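Local atomic coordinates of putative N-acetyl-gamma-glutamyl-phosphate reductase (Arabidopsis thaliana, PDB entry 1XYG), a protein that probably catalyses the NADPH-dependent reduction of N-acetyl-L-glutamyl 5-phosphate to its semialdehyde, a step of arginine biosynthesis in the chloroplast. Residues E150-A155 and N341-Y346. Sequence-based numbering, arbitrary orientation.
Sequences EDIKKA and NIMLGY
Ile342 reaches across from helix 329-343 to Ile152 and Lys153 near the end of helix 145-153. Its CB lies 4.0 Å from Lys153 CG. CG1, set between the backbone N and the carbonyl carbon (chi1 61°), touches both Ile152 CG2 and Lys153 CG more loosely, and the terminal CD1 comes to 3.7 Å from Ile152 CG2 while also touching Ile152 CB and Lys153 CG. The lysine chain crosses the isoleucine at about a right angle and meets it with its CG methylene alone. Extended beyond CG, it carries NZ away from the partner helix to a salt bridge with Glu150 OE2 (3.1 Å), on its syn side, 24° out of the carboxylate plane. Met343 meets Ile152 from another direction: its CG packs 4.0 Å from Ile152 CG2 and lies close to Ile152 O, a carbonyl that accepts the backbone N-H of Ala155. Bent at chi3 (83°), the methionine brings CE to 3.6 Å from Ala155 O. No hydrogen bond joins the segments. Ile152 and Met343 both touch Val158 of strand 157-159, and Gly345, with positive phi, closes the C-terminal helix in a Schellman motif. This is apolar helix-to-helix packing over the parallel sheet of a Rossmann-type NAD(P)-binding domain, to which the C-terminal helix returns.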
loop_
_atom_site.group_PDB
_atom_site.type_symbol
_atom_site.label_atom_id
_atom_site.label_comp_id
_atom_site.label_asym_id
_atom_site.label_seq_id
_atom_site.Cartn_x
_atom_site.Cartn_y
_atom_site.Cartn_z
ATOM N N GLU A 150 17.065 -21.545 -29.252
ATOM C CA GLU A 150 17.716 -22.676 -29.902
ATOM C C GLU A 150 18.852 -23.326 -29.110
ATOM O O GLU A 150 19.007 -24.548 -29.133
ATOM C CB GLU A 150 18.208 -22.266 -31.291
ATOM C CG GLU A 150 17.076 -21.945 -32.252
ATOM C CD GLU A 150 16.024 -23.045 -32.298
ATOM O OE1 GLU A 150 16.398 -24.218 -32.508
ATOM O OE2 GLU A 150 14.823 -22.740 -32.125
ATOM N N ASP A 151 19.651 -22.526 -28.416
ATOM C CA ASP A 151 20.735 -23.091 -27.625
ATOM C C ASP A 151 20.175 -23.700 -26.348
ATOM O O ASP A 151 20.655 -24.731 -25.871
ATOM C CB ASP A 151 21.760 -22.020 -27.265
ATOM C CG ASP A 151 22.531 -21.536 -28.458
ATOM O OD1 ASP A 151 23.042 -22.387 -29.215
ATOM O OD2 ASP A 151 22.634 -20.306 -28.637
ATOM N N ILE A 152 19.153 -23.054 -25.798
ATOM C CA ILE A 152 18.519 -23.518 -24.572
ATOM C C ILE A 152 17.925 -24.926 -24.726
ATOM O O ILE A 152 18.092 -25.770 -23.844
ATOM C CB ILE A 152 17.411 -22.527 -24.122
ATOM C CG1 ILE A 152 18.036 -21.159 -23.805
ATOM C CG2 ILE A 152 16.688 -23.064 -22.894
ATOM C CD1 ILE A 152 17.020 -20.065 -23.464
ATOM N N LYS A 153 17.256 -25.175 -25.849
ATOM C CA LYS A 153 16.633 -26.473 -26.112
ATOM C C LYS A 153 17.581 -27.661 -25.964
ATOM O O LYS A 153 17.179 -28.731 -25.503
ATOM C CB LYS A 153 16.042 -26.514 -27.523
ATOM C CG LYS A 153 14.881 -25.589 -27.785
ATOM C CD LYS A 153 14.479 -25.680 -29.248
ATOM C CE LYS A 153 13.179 -24.953 -29.514
ATOM N NZ LYS A 153 12.898 -24.856 -30.968
ATOM N N LYS A 154 18.835 -27.479 -26.360
ATOM C CA LYS A 154 19.799 -28.566 -26.285
ATOM C C LYS A 154 20.811 -28.464 -25.145
ATOM O O LYS A 154 21.843 -29.134 -25.164
ATOM C CB LYS A 154 20.527 -28.694 -27.626
ATOM C CG LYS A 154 21.096 -27.387 -28.144
ATOM C CD LYS A 154 21.654 -27.549 -29.551
ATOM C CE LYS A 154 22.163 -26.224 -30.103
ATOM N NZ LYS A 154 22.752 -26.369 -31.466
ATOM N N ALA A 155 20.515 -27.634 -24.150
ATOM C CA ALA A 155 21.415 -27.478 -23.012
ATOM C C ALA A 155 20.974 -28.385 -21.873
ATOM O O ALA A 155 19.796 -28.721 -21.758
ATOM C CB ALA A 155 21.427 -26.033 -22.543
ATOM N N ASN A 341 10.591 -26.170 -20.089
ATOM C CA ASN A 341 9.623 -26.718 -21.028
ATOM C C ASN A 341 10.305 -27.172 -22.309
ATOM O O ASN A 341 10.231 -28.348 -22.667
ATOM C CB ASN A 341 8.524 -25.701 -21.364
ATOM C CG ASN A 341 7.395 -25.688 -20.323
ATOM O OD1 ASN A 341 7.096 -26.712 -19.698
ATOM N ND2 ASN A 341 6.754 -24.533 -20.152
ATOM N N ILE A 342 10.981 -26.250 -22.988
ATOM C CA ILE A 342 11.647 -26.581 -24.239
ATOM C C ILE A 342 12.840 -27.522 -24.067
ATOM O O ILE A 342 13.164 -28.291 -24.973
ATOM C CB ILE A 342 12.087 -25.303 -24.990
ATOM C CG1 ILE A 342 13.083 -24.498 -24.153
ATOM C CG2 ILE A 342 10.860 -24.444 -25.303
ATOM C CD1 ILE A 342 13.602 -23.260 -24.860
ATOM N N MET A 343 13.493 -27.471 -22.909
ATOM C CA MET A 343 14.633 -28.348 -22.649
ATOM C C MET A 343 14.171 -29.801 -22.601
ATOM O O MET A 343 14.921 -30.711 -22.949
ATOM C CB MET A 343 15.294 -27.985 -21.318
ATOM C CG MET A 343 16.116 -26.707 -21.360
ATOM S SD MET A 343 16.434 -26.051 -19.711
ATOM C CE MET A 343 17.868 -27.041 -19.193
ATOM N N LEU A 344 12.932 -30.007 -22.158
ATOM C CA LEU A 344 12.354 -31.343 -22.062
ATOM C C LEU A 344 11.507 -31.712 -23.279
ATOM O O LEU A 344 10.876 -32.771 -23.303
ATOM C CB LEU A 344 11.511 -31.467 -20.787
ATOM C CG LEU A 344 12.332 -31.495 -19.488
ATOM C CD1 LEU A 344 11.438 -31.590 -18.245
ATOM C CD2 LEU A 344 13.267 -32.681 -19.556
ATOM N N GLY A 345 11.493 -30.838 -24.282
ATOM C CA GLY A 345 10.738 -31.123 -25.485
ATOM C C GLY A 345 9.252 -30.825 -25.432
ATOM O O GLY A 345 8.506 -31.289 -26.293
ATOM N N TYR A 346 8.809 -30.064 -24.436
ATOM C CA TYR A 346 7.391 -29.715 -24.341
ATOM C C TYR A 346 7.143 -28.317 -24.908
ATOM O O TYR A 346 8.072 -27.525 -25.068
ATOM C CB TYR A 346 6.900 -29.753 -22.886
ATOM C CG TYR A 346 6.860 -31.123 -22.239
ATOM C CD1 TYR A 346 8.031 -31.755 -21.815
ATOM C CD2 TYR A 346 5.651 -31.808 -22.088
ATOM C CE1 TYR A 346 8.000 -33.032 -21.266
ATOM C CE2 TYR A 346 5.608 -33.095 -21.539
ATOM C CZ TYR A 346 6.787 -33.699 -21.134
ATOM O OH TYR A 346 6.761 -34.978 -20.634
#